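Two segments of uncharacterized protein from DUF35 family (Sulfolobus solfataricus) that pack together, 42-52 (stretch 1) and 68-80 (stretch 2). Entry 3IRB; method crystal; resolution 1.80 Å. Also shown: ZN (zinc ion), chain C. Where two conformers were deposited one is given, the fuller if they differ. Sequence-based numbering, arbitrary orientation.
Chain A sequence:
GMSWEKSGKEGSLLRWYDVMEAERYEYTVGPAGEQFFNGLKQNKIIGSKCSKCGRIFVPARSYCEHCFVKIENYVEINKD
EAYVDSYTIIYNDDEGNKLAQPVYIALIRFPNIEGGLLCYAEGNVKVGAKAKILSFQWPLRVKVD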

# COMPACT_ATOMS: atom_id res chain seq x y z
N GLN A 42 -12.08 2.79 8.30
CA GLN A 42 -13.32 2.06 8.03
C GLN A 42 -13.10 0.74 7.27
O GLN A 42 -14.04 0.22 6.67
CB GLN A 42 -14.25 2.96 7.22
CG GLN A 42 -14.59 4.29 7.89
CD GLN A 42 -15.36 5.22 6.96
OE1 GLN A 42 -14.88 6.30 6.60
NE2 GLN A 42 -16.54 4.78 6.54
N ASN A 43 -11.88 0.23 7.26
CA ASN A 43 -11.50 -0.95 6.46
C ASN A 43 -11.78 -0.79 4.96
O ASN A 43 -12.25 -1.71 4.31
CB ASN A 43 -12.16 -2.22 7.01
CG ASN A 43 -11.76 -2.51 8.44
OD1 ASN A 43 -10.85 -1.90 8.99
ND2 ASN A 43 -12.45 -3.45 9.05
N LYS A 44 -11.50 0.40 4.42
CA LYS A 44 -11.63 0.63 2.99
C LYS A 44 -10.35 1.16 2.42
O LYS A 44 -9.57 1.80 3.13
CB LYS A 44 -12.74 1.63 2.71
CG LYS A 44 -14.11 1.17 3.21
CD LYS A 44 -15.16 2.25 2.97
CE LYS A 44 -16.55 1.78 3.41
NZ LYS A 44 -17.55 2.88 3.32
N ILE A 45 -10.14 0.89 1.14
CA ILE A 45 -9.04 1.44 0.37
C ILE A 45 -9.66 2.49 -0.55
O ILE A 45 -10.45 2.14 -1.47
CB ILE A 45 -8.35 0.36 -0.49
CG1 ILE A 45 -7.80 -0.76 0.41
CG2 ILE A 45 -7.30 0.98 -1.34
CD1 ILE A 45 -6.83 -0.29 1.46
N ILE A 46 -9.29 3.75 -0.33
CA ILE A 46 -9.88 4.88 -1.05
C ILE A 46 -8.88 5.49 -2.02
O ILE A 46 -7.75 5.86 -1.66
CB ILE A 46 -10.35 6.00 -0.12
CG1 ILE A 46 -11.37 5.49 0.89
CG2 ILE A 46 -10.91 7.17 -0.94
CD1 ILE A 46 -12.65 4.99 0.26
N GLY A 47 -9.28 5.55 -3.28
CA GLY A 47 -8.45 6.16 -4.30
C GLY A 47 -9.14 7.41 -4.78
O GLY A 47 -10.23 7.75 -4.30
N SER A 48 -8.47 8.12 -5.68
CA SER A 48 -9.10 9.26 -6.33
C SER A 48 -9.05 9.08 -7.84
O SER A 48 -8.17 8.38 -8.37
CB SER A 48 -8.42 10.54 -5.90
OG SER A 48 -7.12 10.57 -6.36
N LYS A 49 -9.99 9.72 -8.53
CA LYS A 49 -10.12 9.52 -9.96
C LYS A 49 -10.11 10.84 -10.67
O LYS A 49 -11.00 11.67 -10.46
CB LYS A 49 -11.39 8.75 -10.30
CG LYS A 49 -11.61 8.53 -11.78
CD LYS A 49 -12.92 7.79 -12.10
CE LYS A 49 -12.94 7.32 -13.55
NZ LYS A 49 -14.16 6.56 -13.89
N CYS A 50 -9.10 11.04 -11.52
CA CYS A 50 -9.02 12.25 -12.33
C CYS A 50 -10.15 12.26 -13.35
O CYS A 50 -10.36 11.31 -14.10
CB CYS A 50 -7.67 12.36 -13.05
SG CYS A 50 -7.50 13.75 -14.12
N SER A 51 -10.88 13.36 -13.39
CA SER A 51 -12.02 13.46 -14.28
C SER A 51 -11.57 13.70 -15.71
O SER A 51 -12.34 13.50 -16.64
CB SER A 51 -12.96 14.57 -13.82
OG SER A 51 -13.47 14.29 -12.54
N LYS A 52 -10.34 14.18 -15.88
CA LYS A 52 -9.86 14.53 -17.22
C LYS A 52 -9.31 13.33 -17.97
O LYS A 52 -9.56 13.21 -19.17
CB LYS A 52 -8.80 15.62 -17.17
CG LYS A 52 -8.67 16.28 -18.55
CD LYS A 52 -8.05 17.65 -18.54
CE LYS A 52 -8.31 18.34 -19.88
NZ LYS A 52 -7.27 19.37 -20.21
N PHE A 68 -2.30 17.92 -15.27
CA PHE A 68 -2.09 19.22 -14.60
C PHE A 68 -3.38 19.84 -14.07
O PHE A 68 -3.64 21.01 -14.31
CB PHE A 68 -1.35 20.21 -15.51
CG PHE A 68 -0.15 19.62 -16.16
CD1 PHE A 68 0.95 19.22 -15.39
CD2 PHE A 68 -0.11 19.42 -17.53
CE1 PHE A 68 2.06 18.65 -15.99
CE2 PHE A 68 1.01 18.85 -18.14
CZ PHE A 68 2.09 18.46 -17.36
N VAL A 69 -4.20 19.03 -13.39
CA VAL A 69 -5.48 19.46 -12.86
C VAL A 69 -5.72 18.81 -11.49
O VAL A 69 -5.20 17.71 -11.19
CB VAL A 69 -6.67 19.07 -13.77
CG1 VAL A 69 -6.56 19.73 -15.14
CG2 VAL A 69 -6.77 17.60 -13.89
N LYS A 70 -6.48 19.53 -10.69
CA LYS A 70 -6.95 19.07 -9.39
C LYS A 70 -7.87 17.83 -9.57
O LYS A 70 -8.64 17.74 -10.54
CB LYS A 70 -7.73 20.21 -8.70
CG LYS A 70 -7.52 20.32 -7.21
CD LYS A 70 -8.36 19.34 -6.40
CE LYS A 70 -7.81 19.14 -4.99
N ILE A 71 -7.79 16.89 -8.63
CA ILE A 71 -8.69 15.75 -8.56
C ILE A 71 -9.65 15.93 -7.38
O ILE A 71 -9.21 16.13 -6.25
CB ILE A 71 -7.90 14.44 -8.34
CG1 ILE A 71 -6.85 14.24 -9.45
CG2 ILE A 71 -8.87 13.19 -8.24
CD1 ILE A 71 -6.02 12.94 -9.32
N GLU A 72 -10.94 15.80 -7.65
CA GLU A 72 -11.99 15.99 -6.64
C GLU A 72 -12.79 14.74 -6.29
O GLU A 72 -13.47 14.70 -5.25
CB GLU A 72 -13.00 17.02 -7.15
CG GLU A 72 -12.38 18.26 -7.79
CD GLU A 72 -12.11 19.37 -6.80
OE1 GLU A 72 -12.11 19.11 -5.58
OE2 GLU A 72 -11.91 20.50 -7.27
N ASN A 73 -12.76 13.72 -7.14
CA ASN A 73 -13.63 12.57 -6.96
C ASN A 73 -12.92 11.39 -6.29
O ASN A 73 -11.85 11.00 -6.73
CB ASN A 73 -14.22 12.19 -8.31
CG ASN A 73 -14.99 13.36 -8.94
OD1 ASN A 73 -14.74 13.75 -10.08
ND2 ASN A 73 -15.91 13.95 -8.16
N TYR A 74 -13.50 10.86 -5.23
CA TYR A 74 -12.90 9.75 -4.53
C TYR A 74 -13.71 8.51 -4.82
O TYR A 74 -14.91 8.58 -4.98
CB TYR A 74 -12.84 10.02 -3.03
CG TYR A 74 -12.07 11.27 -2.75
CD1 TYR A 74 -10.69 11.28 -2.79
CD2 TYR A 74 -12.73 12.46 -2.46
CE1 TYR A 74 -9.98 12.44 -2.56
CE2 TYR A 74 -12.03 13.62 -2.21
CZ TYR A 74 -10.65 13.61 -2.26
OH TYR A 74 -9.95 14.76 -2.01
N VAL A 75 -13.03 7.37 -4.89
CA VAL A 75 -13.67 6.10 -5.24
C VAL A 75 -13.17 4.99 -4.33
O VAL A 75 -12.00 4.98 -3.94
CB VAL A 75 -13.44 5.71 -6.72
CG1 VAL A 75 -14.00 6.78 -7.66
CG2 VAL A 75 -12.00 5.52 -6.99
N GLU A 76 -14.07 4.07 -3.96
CA GLU A 76 -13.68 2.93 -3.16
C GLU A 76 -13.11 1.86 -4.10
O GLU A 76 -13.76 1.44 -5.05
CB GLU A 76 -14.87 2.35 -2.37
CG GLU A 76 -14.40 1.21 -1.44
CD GLU A 76 -15.48 0.59 -0.56
OE1 GLU A 76 -16.63 1.09 -0.55
OE2 GLU A 76 -15.14 -0.41 0.12
N ILE A 77 -11.90 1.42 -3.79
CA ILE A 77 -11.22 0.40 -4.57
C ILE A 77 -11.69 -0.98 -4.10
O ILE A 77 -11.91 -1.19 -2.92
CB ILE A 77 -9.72 0.68 -4.48
CG1 ILE A 77 -9.44 1.92 -5.35
CG2 ILE A 77 -8.85 -0.48 -4.98
CD1 ILE A 77 -8.17 2.49 -5.11
N ASN A 78 -11.87 -1.91 -5.02
CA ASN A 78 -12.21 -3.29 -4.66
C ASN A 78 -11.04 -3.98 -3.99
O ASN A 78 -10.08 -4.43 -4.65
CB ASN A 78 -12.65 -4.09 -5.89
CG ASN A 78 -13.21 -5.45 -5.54
OD1 ASN A 78 -12.97 -5.99 -4.46
ND2 ASN A 78 -13.97 -6.03 -6.47
N LYS A 79 -11.14 -4.12 -2.67
CA LYS A 79 -10.04 -4.67 -1.90
C LYS A 79 -9.79 -6.15 -2.24
O LYS A 79 -8.65 -6.62 -2.19
CB LYS A 79 -10.20 -4.42 -0.38
CG LYS A 79 -11.59 -4.27 0.15
CD LYS A 79 -11.57 -4.07 1.66
CE LYS A 79 -12.95 -4.18 2.24
NZ LYS A 79 -12.88 -4.49 3.68
N ASP A 80 -10.84 -6.85 -2.65
CA ASP A 80 -10.72 -8.23 -3.04
C ASP A 80 -9.87 -8.46 -4.29
O ASP A 80 -9.61 -9.61 -4.62
CB ASP A 80 -12.10 -8.85 -3.27
CG ASP A 80 -12.99 -8.83 -2.02
OD1 ASP A 80 -12.48 -8.67 -0.88
OD2 ASP A 80 -14.22 -8.98 -2.20
ZN ZN C . -5.57 13.15 -15.31
O HOH W 1 -12.20 -0.67 -0.30
O HOH W 2 -11.84 14.24 -10.00
O HOH W 3 -9.56 15.80 -12.29

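Where the two strands stop pairing directly, water takes over the ladder. Water 2 donates to Lys49 O (2.7 Å) and to Asn73 OD1 (2.9 Å) and accepts from Glu72 N (3.0 Å); beyond it, water 3 accepts from Ser51 N (3.0 Å) and donates to Lys70 O (2.8 Å). At the other end, water 1 accepts from Ile45 N (3.0 Å) and donates to Ile77 O (2.7 Å) and Glu76 OE2 (3.0 Å).

Between these waters the backbones run antiparallel. Gly47 and Val75 form the reciprocal pair, Gly47 N to Val75 O and Val75 N to Gly47 O, both 2.9 Å. Ile77 N to Ile45 O (2.8 Å) and Lys49 N to Asn73 O (2.9 Å) extend the ladder, and Lys79 NZ reaches back to Asn43 O at 2.9 Å.

Gly47 leaves room for a neighbour: an ideal CB there would lie 2.7 Å from Ile77 CD1, a clash. On the face carrying Ile46, Ser48, Tyr74 and Glu76, Ile46 CG2 meets Tyr74 CB at 4.0 Å. Greasy contacts continue past the strand, where Cys50 CB lies 4.1 Å from Ile71 CD1. Cys50 also serves the metal, its SG binding ZN at 2.4 Å alongside three atoms from elsewhere in the structure, so one residue joins zinc site to packing.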